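Local structure of Exo-arabinanase (Penicillium chrysogenum, 3A72) at residues T265-G277 with Y314-R327. The protein probably releases arabinobiose from the ends of alpha-1,5-linked L-arabinan chains, as expected of an exo-acting arabinanase of the glycoside hydrolases. Residues are numbered along the deposited sequence; the frame is centred on the assembly and turned at random.
Sequences TSSPYAVWTPYGG and YTRALRVLSEDGGR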
loop_
_atom_site.group_PDB
_atom_site.type_symbol
_atom_site.label_atom_id
_atom_site.label_comp_id
_atom_site.label_asym_id
_atom_site.label_seq_id
_atom_site.Cartn_x
_atom_site.Cartn_y
_atom_site.Cartn_z
ATOM N N THR A 265 -11.453 6.991 8.200
ATOM C CA THR A 265 -12.029 5.942 7.376
ATOM C C THR A 265 -11.274 5.778 6.072
ATOM O O THR A 265 -10.763 6.757 5.474
ATOM C CB THR A 265 -13.524 6.187 7.069
ATOM O OG1 THR A 265 -13.659 7.412 6.369
ATOM C CG2 THR A 265 -14.361 6.201 8.327
ATOM N N SER A 266 -11.255 4.535 5.609
ATOM C CA SER A 266 -10.816 4.049 4.303
ATOM C C SER A 266 -9.281 3.976 4.174
ATOM O O SER A 266 -8.522 4.804 4.708
ATOM C CB SER A 266 -11.367 4.851 3.160
ATOM O OG SER A 266 -12.788 4.768 3.088
ATOM N N SER A 267 -8.854 2.962 3.397
ATOM C CA SER A 267 -7.557 2.908 2.762
ATOM C C SER A 267 -6.400 3.418 3.602
ATOM O O SER A 267 -5.792 4.444 3.278
ATOM C CB SER A 267 -7.599 3.633 1.420
ATOM O OG SER A 267 -7.726 5.035 1.536
ATOM N N PRO A 268 -6.051 2.698 4.645
ATOM C CA PRO A 268 -4.987 3.179 5.545
ATOM C C PRO A 268 -3.600 2.964 4.986
ATOM O O PRO A 268 -3.335 2.102 4.142
ATOM C CB PRO A 268 -5.169 2.275 6.777
ATOM C CG PRO A 268 -5.653 0.962 6.187
ATOM C CD PRO A 268 -6.593 1.389 5.090
ATOM N N TYR A 269 -2.655 3.708 5.555
ATOM C CA TYR A 269 -1.239 3.434 5.393
ATOM C C TYR A 269 -0.597 3.661 6.760
ATOM O O TYR A 269 -0.978 4.594 7.466
ATOM C CB TYR A 269 -0.602 4.310 4.284
ATOM C CG TYR A 269 0.558 3.567 3.620
ATOM C CD1 TYR A 269 0.341 2.889 2.423
ATOM C CD2 TYR A 269 1.831 3.483 4.183
ATOM C CE1 TYR A 269 1.350 2.191 1.808
ATOM C CE2 TYR A 269 2.825 2.757 3.582
ATOM C CZ TYR A 269 2.588 2.120 2.395
ATOM O OH TYR A 269 3.554 1.373 1.745
ATOM N N ALA A 270 0.373 2.847 7.138
ATOM C CA ALA A 270 1.058 2.982 8.431
ATOM C C ALA A 270 2.568 2.825 8.226
ATOM O O ALA A 270 3.002 1.957 7.460
ATOM C CB ALA A 270 0.613 1.928 9.408
ATOM N N VAL A 271 3.325 3.600 8.969
ATOM C CA VAL A 271 4.782 3.561 9.022
ATOM C C VAL A 271 5.213 3.804 10.484
ATOM O O VAL A 271 4.404 4.202 11.308
ATOM C CB VAL A 271 5.426 4.604 8.077
ATOM C CG1 VAL A 271 5.130 4.255 6.646
ATOM C CG2 VAL A 271 5.004 6.020 8.433
ATOM N N TRP A 272 6.483 3.588 10.732
ATOM C CA TRP A 272 7.082 3.828 12.039
ATOM C C TRP A 272 8.420 4.554 11.860
ATOM O O TRP A 272 9.199 4.200 11.008
ATOM C CB TRP A 272 7.244 2.507 12.821
ATOM C CG TRP A 272 7.948 2.721 14.139
ATOM C CD1 TRP A 272 7.401 3.033 15.318
ATOM C CD2 TRP A 272 9.362 2.646 14.373
ATOM N NE1 TRP A 272 8.352 3.169 16.300
ATOM C CE2 TRP A 272 9.584 2.930 15.733
ATOM C CE3 TRP A 272 10.462 2.357 13.559
ATOM C CZ2 TRP A 272 10.838 2.946 16.313
ATOM C CZ3 TRP A 272 11.733 2.370 14.118
ATOM C CH2 TRP A 272 11.896 2.650 15.465
ATOM N N THR A 273 8.636 5.555 12.743
ATOM C CA THR A 273 9.934 6.250 12.811
ATOM C C THR A 273 10.505 6.100 14.217
ATOM O O THR A 273 9.759 6.145 15.184
ATOM C CB THR A 273 9.777 7.745 12.500
ATOM O OG1 THR A 273 11.059 8.368 12.697
ATOM C CG2 THR A 273 8.749 8.431 13.350
ATOM N N PRO A 274 11.845 6.065 14.347
ATOM C CA PRO A 274 12.423 6.225 15.673
ATOM C C PRO A 274 12.187 7.559 16.332
ATOM O O PRO A 274 12.359 7.669 17.545
ATOM C CB PRO A 274 13.968 6.058 15.380
ATOM C CG PRO A 274 14.046 5.386 14.049
ATOM C CD PRO A 274 12.864 5.819 13.293
ATOM N N TYR A 275 11.885 8.598 15.542
ATOM C CA TYR A 275 11.682 9.924 16.113
ATOM C C TYR A 275 10.427 9.963 16.978
ATOM O O TYR A 275 9.465 9.221 16.767
ATOM C CB TYR A 275 11.585 10.987 14.972
ATOM C CG TYR A 275 12.936 11.493 14.561
ATOM C CD1 TYR A 275 13.825 10.636 13.899
ATOM C CD2 TYR A 275 13.375 12.735 14.850
ATOM C CE1 TYR A 275 15.070 11.017 13.542
ATOM C CE2 TYR A 275 14.680 13.196 14.487
ATOM C CZ TYR A 275 15.490 12.279 13.808
ATOM O OH TYR A 275 16.766 12.777 13.462
ATOM N N GLY A 276 10.476 10.919 17.915
ATOM C CA GLY A 276 9.345 11.285 18.715
ATOM C C GLY A 276 9.259 10.819 20.117
ATOM O O GLY A 276 8.404 11.293 20.877
ATOM N N GLY A 277 10.111 9.867 20.509
ATOM C CA GLY A 277 10.135 9.342 21.854
ATOM C C GLY A 277 10.841 7.998 21.897
ATOM O O GLY A 277 11.308 7.477 20.860
ATOM N N TYR A 314 -6.903 8.857 -1.925
ATOM C CA TYR A 314 -7.165 7.443 -1.773
ATOM C C TYR A 314 -5.856 6.662 -1.578
ATOM O O TYR A 314 -4.893 6.826 -2.344
ATOM C CB TYR A 314 -7.842 6.934 -3.020
ATOM C CG TYR A 314 -8.268 5.467 -3.003
ATOM C CD1 TYR A 314 -9.161 4.988 -2.067
ATOM C CD2 TYR A 314 -7.768 4.607 -3.936
ATOM C CE1 TYR A 314 -9.542 3.681 -2.026
ATOM C CE2 TYR A 314 -8.187 3.286 -3.976
ATOM C CZ TYR A 314 -9.082 2.827 -3.025
ATOM O OH TYR A 314 -9.539 1.528 -3.083
ATOM N N THR A 315 -5.841 5.812 -0.525
ATOM C CA THR A 315 -4.662 5.056 -0.114
ATOM C C THR A 315 -3.356 5.865 -0.183
ATOM O O THR A 315 -2.306 5.408 -0.608
ATOM C CB THR A 315 -4.605 3.688 -0.847
ATOM O OG1 THR A 315 -3.671 2.835 -0.120
ATOM C CG2 THR A 315 -4.220 3.700 -2.283
ATOM N N ARG A 316 -3.457 7.108 0.305
ATOM C CA ARG A 316 -2.307 7.993 0.396
ATOM C C ARG A 316 -1.172 7.275 1.091
ATOM O O ARG A 316 -1.364 6.662 2.141
ATOM C CB ARG A 316 -2.726 9.285 1.110
ATOM C CG ARG A 316 -1.677 10.370 1.101
ATOM C CD ARG A 316 -2.185 11.669 1.692
ATOM N NE ARG A 316 -2.427 11.496 3.121
ATOM C CZ ARG A 316 -2.735 12.485 3.943
ATOM N NH1 ARG A 316 -2.773 13.745 3.521
ATOM N NH2 ARG A 316 -2.988 12.245 5.237
ATOM N N ALA A 317 0.018 7.344 0.490
ATOM C CA ALA A 317 1.154 6.517 0.888
ATOM C C ALA A 317 2.119 7.309 1.729
ATOM O O ALA A 317 2.428 8.475 1.471
ATOM C CB ALA A 317 1.858 5.962 -0.336
ATOM N N LEU A 318 2.638 6.681 2.790
ATOM C CA LEU A 318 3.598 7.273 3.706
ATOM C C LEU A 318 4.920 6.514 3.609
ATOM O O LEU A 318 4.946 5.288 3.421
ATOM C CB LEU A 318 3.115 7.164 5.152
ATOM C CG LEU A 318 1.756 7.774 5.473
ATOM C CD1 LEU A 318 1.414 7.558 6.934
ATOM C CD2 LEU A 318 1.739 9.250 5.112
ATOM N N ARG A 319 6.026 7.208 3.859
ATOM C CA ARG A 319 7.326 6.554 3.972
ATOM C C ARG A 319 8.222 7.381 4.903
ATOM O O ARG A 319 8.422 8.564 4.691
ATOM C CB ARG A 319 7.990 6.341 2.648
ATOM C CG ARG A 319 9.290 5.578 2.772
ATOM C CD ARG A 319 9.814 5.028 1.459
ATOM N NE ARG A 319 8.911 4.003 0.944
ATOM C CZ ARG A 319 8.826 2.747 1.420
ATOM N NH1 ARG A 319 9.603 2.331 2.381
ATOM N NH2 ARG A 319 7.938 1.954 0.890
ATOM N N VAL A 320 8.786 6.708 5.897
ATOM C CA VAL A 320 9.814 7.309 6.739
ATOM C C VAL A 320 11.143 7.120 6.001
ATOM O O VAL A 320 11.601 5.959 5.821
ATOM C CB VAL A 320 9.851 6.676 8.123
ATOM C CG1 VAL A 320 11.025 7.240 8.941
ATOM C CG2 VAL A 320 8.522 6.928 8.860
ATOM N N LEU A 321 11.731 8.200 5.543
ATOM C CA LEU A 321 13.024 8.090 4.884
ATOM C C LEU A 321 14.097 7.736 5.890
ATOM O O LEU A 321 13.993 8.015 7.080
ATOM C CB LEU A 321 13.347 9.408 4.180
ATOM C CG LEU A 321 12.328 9.846 3.119
ATOM C CD1 LEU A 321 12.858 11.109 2.456
ATOM C CD2 LEU A 321 12.015 8.771 2.122
ATOM N N SER A 322 15.165 7.084 5.414
ATOM C CA SER A 322 16.207 6.612 6.300
ATOM C C SER A 322 17.092 7.725 6.856
ATOM O O SER A 322 17.688 7.569 7.945
ATOM C CB SER A 322 17.065 5.598 5.574
ATOM O OG SER A 322 17.623 6.111 4.413
ATOM N N GLU A 323 17.179 8.810 6.148
ATOM C CA GLU A 323 18.157 9.853 6.455
ATOM C C GLU A 323 18.009 10.358 7.867
ATOM O O GLU A 323 16.912 10.523 8.402
ATOM C CB GLU A 323 18.092 10.991 5.482
ATOM C CG GLU A 323 18.693 10.687 4.121
ATOM C CD GLU A 323 17.914 9.868 3.186
ATOM O OE1 GLU A 323 16.739 9.543 3.411
ATOM O OE2 GLU A 323 18.583 9.433 2.142
ATOM N N ASP A 324 19.152 10.642 8.475
ATOM C CA ASP A 324 19.166 11.227 9.822
ATOM C C ASP A 324 18.422 10.302 10.785
ATOM O O ASP A 324 17.867 10.765 11.772
ATOM C CB ASP A 324 18.629 12.643 9.835
ATOM C CG ASP A 324 19.425 13.601 9.034
ATOM O OD1 ASP A 324 20.554 13.363 8.625
ATOM O OD2 ASP A 324 18.857 14.707 8.798
ATOM N N GLY A 325 18.425 8.993 10.560
ATOM C CA GLY A 325 17.789 8.061 11.475
ATOM C C GLY A 325 16.280 8.133 11.496
ATOM O O GLY A 325 15.661 7.925 12.556
ATOM N N GLY A 326 15.654 8.447 10.376
ATOM C CA GLY A 326 14.187 8.449 10.282
ATOM C C GLY A 326 13.515 9.783 10.499
ATOM O O GLY A 326 12.364 9.845 10.878
ATOM N N ARG A 327 14.241 10.858 10.218
ATOM C CA ARG A 327 13.751 12.186 10.505
ATOM C C ARG A 327 12.656 12.719 9.570
ATOM O O ARG A 327 11.889 13.571 9.995
ATOM C CB ARG A 327 14.977 13.139 10.440
ATOM C CG ARG A 327 14.578 14.592 10.758
ATOM C CD ARG A 327 15.873 15.433 10.984
ATOM N NE ARG A 327 15.456 16.848 11.033
ATOM C CZ ARG A 327 16.344 17.834 11.140
ATOM N NH1 ARG A 327 17.620 17.586 11.287
ATOM N NH2 ARG A 327 15.878 19.064 11.124
HETATM O O HOH W 1 -3.837 6.678 3.528
HETATM O O HOH W 2 -4.682 1.312 1.867
#
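Y269 lays one face of its ring over the backbone of strand 317-320, with A317 CA 4.3 Å from the ring centroid in a CH-pi contact and L318 N above the same face. Two residues further along strand 269-273, V271 splits its two methyls: CG1 rests 3.4 Å from L318 O, while CG2 meets V320 CG2 at 3.7 Å. The strands run nearly parallel, 6° apart, yet their axes stay 6.4 Å from each other, so side chains rather than a backbone ladder fill the interval.

Polar contacts fasten both ends. At one, S267 OG accepts a hydrogen bond from T315 N (2.9 Å), and two waters bridge S267 O to R316 O and P268 O to T315 OG1; the T315 hydroxyl is also bound by R27. At the other, T273 OG1 stands anti to its own nitrogen (chi1 175°), where it donates to G326 O (2.7 Å) and accepts from Y275 N, forming an ST turn. The Y275 ring lies over R327 CA, and its OH donates to D324 O (2.8 Å) in the carbonyl plane, closing the outer end. R327 itself reaches on to D350.

Each strand lies at an edge of its own four-stranded antiparallel sheet, and Y314, at the start of 314-327, touches a bound arabinofuranose: adjacent blades meeting beside the central glycan pocket, as in a six-bladed beta-propeller of the sialidase type.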